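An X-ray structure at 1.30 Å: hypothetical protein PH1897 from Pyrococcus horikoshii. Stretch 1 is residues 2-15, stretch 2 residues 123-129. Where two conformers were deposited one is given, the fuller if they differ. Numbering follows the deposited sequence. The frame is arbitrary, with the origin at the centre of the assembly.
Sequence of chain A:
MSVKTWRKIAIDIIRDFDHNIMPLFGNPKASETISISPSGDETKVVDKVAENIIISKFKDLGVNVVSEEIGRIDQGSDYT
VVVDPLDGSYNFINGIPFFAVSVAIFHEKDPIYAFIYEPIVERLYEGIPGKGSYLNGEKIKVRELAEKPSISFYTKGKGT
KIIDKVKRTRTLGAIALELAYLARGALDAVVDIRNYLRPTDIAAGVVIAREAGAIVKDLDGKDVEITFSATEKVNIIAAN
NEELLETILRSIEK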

# COMPACT_ATOMS: atom_id res chain seq x y z
N SER A 2 -18.92 17.70 23.52
CA SER A 2 -17.86 16.98 24.28
C SER A 2 -17.18 15.97 23.36
O SER A 2 -17.66 15.69 22.27
CB SER A 2 -18.48 16.23 25.46
OG SER A 2 -19.28 15.15 25.02
N VAL A 3 -16.06 15.43 23.82
CA VAL A 3 -15.35 14.44 23.02
C VAL A 3 -16.27 13.24 22.81
O VAL A 3 -16.31 12.66 21.73
CB VAL A 3 -14.05 13.98 23.73
CG1 VAL A 3 -13.47 12.77 23.02
CG2 VAL A 3 -13.04 15.11 23.72
N LYS A 4 -17.04 12.90 23.84
CA LYS A 4 -17.96 11.77 23.77
C LYS A 4 -18.98 11.89 22.63
O LYS A 4 -19.24 10.93 21.91
CB LYS A 4 -18.70 11.61 25.10
CG LYS A 4 -19.66 10.43 25.12
CD LYS A 4 -20.37 10.30 26.45
CE LYS A 4 -21.31 9.11 26.46
NZ LYS A 4 -22.01 8.95 27.77
N THR A 5 -19.55 13.08 22.47
CA THR A 5 -20.53 13.28 21.41
C THR A 5 -19.90 13.23 20.02
O THR A 5 -20.54 12.80 19.06
CB THR A 5 -21.28 14.63 21.60
OG1 THR A 5 -20.34 15.71 21.61
CG2 THR A 5 -22.06 14.62 22.91
N TRP A 6 -18.65 13.65 19.91
CA TRP A 6 -17.97 13.61 18.61
C TRP A 6 -17.68 12.17 18.22
O TRP A 6 -17.70 11.81 17.04
CB TRP A 6 -16.68 14.43 18.66
CG TRP A 6 -16.92 15.90 18.71
CD1 TRP A 6 -16.61 16.76 19.73
CD2 TRP A 6 -17.57 16.70 17.70
NE1 TRP A 6 -17.03 18.03 19.43
CE2 TRP A 6 -17.61 18.02 18.19
CE3 TRP A 6 -18.10 16.42 16.44
CZ2 TRP A 6 -18.18 19.07 17.45
CZ3 TRP A 6 -18.67 17.46 15.71
CH2 TRP A 6 -18.70 18.77 16.22
N ARG A 7 -17.40 11.32 19.21
CA ARG A 7 -17.12 9.93 18.93
C ARG A 7 -18.38 9.25 18.38
O ARG A 7 -18.30 8.34 17.55
CB ARG A 7 -16.61 9.23 20.20
CG ARG A 7 -15.34 9.89 20.75
CD ARG A 7 -14.77 9.16 21.95
NE ARG A 7 -14.11 7.91 21.58
CZ ARG A 7 -13.48 7.13 22.45
NH1 ARG A 7 -13.41 7.46 23.73
NH2 ARG A 7 -12.89 6.01 22.03
N LYS A 8 -19.55 9.70 18.84
CA LYS A 8 -20.82 9.15 18.36
C LYS A 8 -20.97 9.52 16.89
O LYS A 8 -21.43 8.72 16.07
CB LYS A 8 -21.98 9.72 19.18
CG LYS A 8 -23.38 9.20 18.81
CD LYS A 8 -24.03 10.01 17.69
CE LYS A 8 -25.46 9.53 17.44
NZ LYS A 8 -26.13 10.31 16.35
N ILE A 9 -20.56 10.74 16.55
CA ILE A 9 -20.64 11.20 15.17
C ILE A 9 -19.71 10.36 14.28
O ILE A 9 -20.05 10.05 13.14
CB ILE A 9 -20.26 12.69 15.08
CG1 ILE A 9 -21.30 13.52 15.84
CG2 ILE A 9 -20.18 13.13 13.62
CD1 ILE A 9 -21.04 15.00 15.85
N ALA A 10 -18.55 9.99 14.81
CA ALA A 10 -17.60 9.18 14.05
C ALA A 10 -18.27 7.87 13.65
O ALA A 10 -18.11 7.39 12.52
CB ALA A 10 -16.35 8.91 14.88
N ILE A 11 -19.01 7.27 14.58
CA ILE A 11 -19.69 6.02 14.29
C ILE A 11 -20.78 6.22 13.22
O ILE A 11 -20.95 5.37 12.35
CB ILE A 11 -20.32 5.41 15.55
CG1 ILE A 11 -19.23 5.15 16.59
CG2 ILE A 11 -21.06 4.12 15.20
CD1 ILE A 11 -18.10 4.27 16.10
N ASP A 12 -21.52 7.32 13.30
CA ASP A 12 -22.54 7.57 12.28
C ASP A 12 -21.85 7.61 10.92
O ASP A 12 -22.37 7.09 9.93
CB ASP A 12 -23.25 8.92 12.50
CG ASP A 12 -24.08 8.96 13.77
OD1 ASP A 12 -24.53 7.89 14.24
OD2 ASP A 12 -24.30 10.07 14.29
N ILE A 13 -20.68 8.22 10.88
CA ILE A 13 -19.91 8.33 9.64
C ILE A 13 -19.43 6.96 9.15
O ILE A 13 -19.51 6.67 7.96
CB ILE A 13 -18.73 9.30 9.82
CG1 ILE A 13 -19.28 10.73 9.98
CG2 ILE A 13 -17.78 9.21 8.63
CD1 ILE A 13 -18.25 11.76 10.36
N ILE A 14 -18.94 6.12 10.06
CA ILE A 14 -18.50 4.79 9.67
C ILE A 14 -19.67 4.10 8.97
O ILE A 14 -19.52 3.54 7.89
CB ILE A 14 -18.08 3.93 10.89
CG1 ILE A 14 -16.72 4.40 11.41
CG2 ILE A 14 -18.01 2.45 10.51
CD1 ILE A 14 -16.24 3.64 12.63
N ARG A 15 -20.84 4.15 9.60
CA ARG A 15 -22.03 3.53 9.04
C ARG A 15 -22.43 4.12 7.70
O ARG A 15 -22.73 3.39 6.76
CB ARG A 15 -23.18 3.63 10.04
CG ARG A 15 -22.92 2.81 11.30
CD ARG A 15 -23.96 3.07 12.37
NE ARG A 15 -23.76 2.19 13.51
CZ ARG A 15 -24.30 2.38 14.71
NH1 ARG A 15 -25.07 3.44 14.94
NH2 ARG A 15 -24.06 1.52 15.69
N ARG A 123 -10.89 -0.59 10.83
CA ARG A 123 -10.14 0.07 11.88
C ARG A 123 -10.51 1.52 12.13
O ARG A 123 -10.58 2.32 11.20
CB ARG A 123 -8.65 0.05 11.56
CG ARG A 123 -7.98 -1.28 11.68
CD ARG A 123 -6.56 -1.09 11.20
NE ARG A 123 -5.83 -2.34 11.11
CZ ARG A 123 -4.70 -2.50 10.42
NH1 ARG A 123 -4.16 -1.48 9.74
NH2 ARG A 123 -4.12 -3.69 10.40
N LEU A 124 -10.73 1.85 13.39
CA LEU A 124 -11.04 3.23 13.75
C LEU A 124 -9.91 3.75 14.63
O LEU A 124 -9.74 3.29 15.76
CB LEU A 124 -12.37 3.34 14.51
CG LEU A 124 -12.71 4.77 14.96
CD1 LEU A 124 -12.86 5.67 13.74
CD2 LEU A 124 -13.99 4.78 15.78
N TYR A 125 -9.13 4.69 14.09
CA TYR A 125 -8.05 5.32 14.84
C TYR A 125 -8.62 6.60 15.43
O TYR A 125 -9.31 7.35 14.73
CB TYR A 125 -6.89 5.71 13.92
CG TYR A 125 -6.20 4.58 13.21
CD1 TYR A 125 -4.99 4.08 13.67
CD2 TYR A 125 -6.74 4.05 12.03
CE1 TYR A 125 -4.32 3.06 12.98
CE2 TYR A 125 -6.08 3.04 11.33
CZ TYR A 125 -4.88 2.56 11.81
OH TYR A 125 -4.22 1.57 11.10
N GLU A 126 -8.34 6.84 16.70
CA GLU A 126 -8.82 8.04 17.36
C GLU A 126 -7.69 8.73 18.11
O GLU A 126 -6.82 8.09 18.68
CB GLU A 126 -9.95 7.71 18.34
CG GLU A 126 -11.18 7.13 17.69
CD GLU A 126 -12.24 6.76 18.71
OE1 GLU A 126 -13.20 7.54 18.90
OE2 GLU A 126 -12.09 5.69 19.34
N GLY A 127 -7.73 10.06 18.09
CA GLY A 127 -6.73 10.84 18.79
C GLY A 127 -7.46 11.80 19.71
O GLY A 127 -8.33 12.55 19.27
N ILE A 128 -7.12 11.74 20.99
CA ILE A 128 -7.74 12.60 21.98
C ILE A 128 -6.63 13.31 22.73
O ILE A 128 -6.04 12.76 23.65
CB ILE A 128 -8.59 11.79 22.98
CG1 ILE A 128 -9.60 10.93 22.22
CG2 ILE A 128 -9.30 12.74 23.94
CD1 ILE A 128 -10.37 9.95 23.10
N PRO A 129 -6.30 14.55 22.31
CA PRO A 129 -5.24 15.31 22.97
C PRO A 129 -5.45 15.37 24.48
O PRO A 129 -6.54 15.68 24.95
CB PRO A 129 -5.34 16.68 22.30
CG PRO A 129 -5.79 16.33 20.91
CD PRO A 129 -6.86 15.30 21.17
O HOH W 1 -15.94 6.75 18.04

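How do the two backbones lie against each other? Residues 3-15 are helical, in a helix that continues beyond the stretch, and residues 123-128 form a strand, and their N-to-C directions make an angle of 162°, so the two run nearly antiparallel. The axes come no closer than 11.1 Å, a spacing that leaves the contact to side chains. The register follows from the direction: Val-3 lies nearest Ile-128, with CA atoms 7.9 Å apart, Arg-7 nearest Glu-126, and Ile-14 nearest Leu-124. Along the helix the backbone bonds are mostly of the i to i+4 kind, such as Ile-14 N to Ala-10 O at 2.9 Å.

Which residues of the strand can reach the helix? Side chains alternate along an extended chain, and here Leu-124, Glu-126 and Ile-128 point their CA-to-CB bonds toward the helix, while Arg-123 points away. The helix answers with Val-3, Arg-7, Ala-10, Ile-11 and Ile-14, spaced three or four residues apart, or one apart at Ala-10 and Ile-11, as expected for one side of a helix. The contact buries 327 Å², both sides summed.

What holds the middle of the contact? Arg-7 and Glu-126 form a salt bridge through two hydrogen bonds: Arg-7 NE donates a hydrogen bond to Glu-126 OE1 at 2.9 Å, and Arg-7 NH2 donates one to Glu-126 OE2 at 2.8 Å. This is the side-on pairing of a guanidinium with a carboxylate, each oxygen taking one of the two guanidinium N-H groups at the edge of that group. The CA-to-CB bond of Arg-7 points sideways, but the end of the side chain comes nearer to the strand, with chi3 at 74° (p). A water adds a second link, donating to Arg-7 O at 2.9 Å and to Glu-126 OE1 at 3.0 Å, so the carboxylate is tied to the helix backbone as well as to the arginine.

What surrounds this charged pair? Apolar contacts flank the salt bridge along the helix on both sides. Near its start, Val-3 CG1 meets Ile-128 CD1 at 4.2 Å, and the same methyl of Ile-128 covers one face of the Arg-7 guanidinium, with CD1 4.0 Å from Arg-7 NH1. The face is poor at hydrogen bonding, so a methyl can rest there while the edge serves the carboxylate. Farther along, Leu-124 CD2 touches Ile-14 CD1 at 4.0 Å and Ile-11 CD1 at 4.2 Å, one leucine methyl meeting two isoleucines from successive turns.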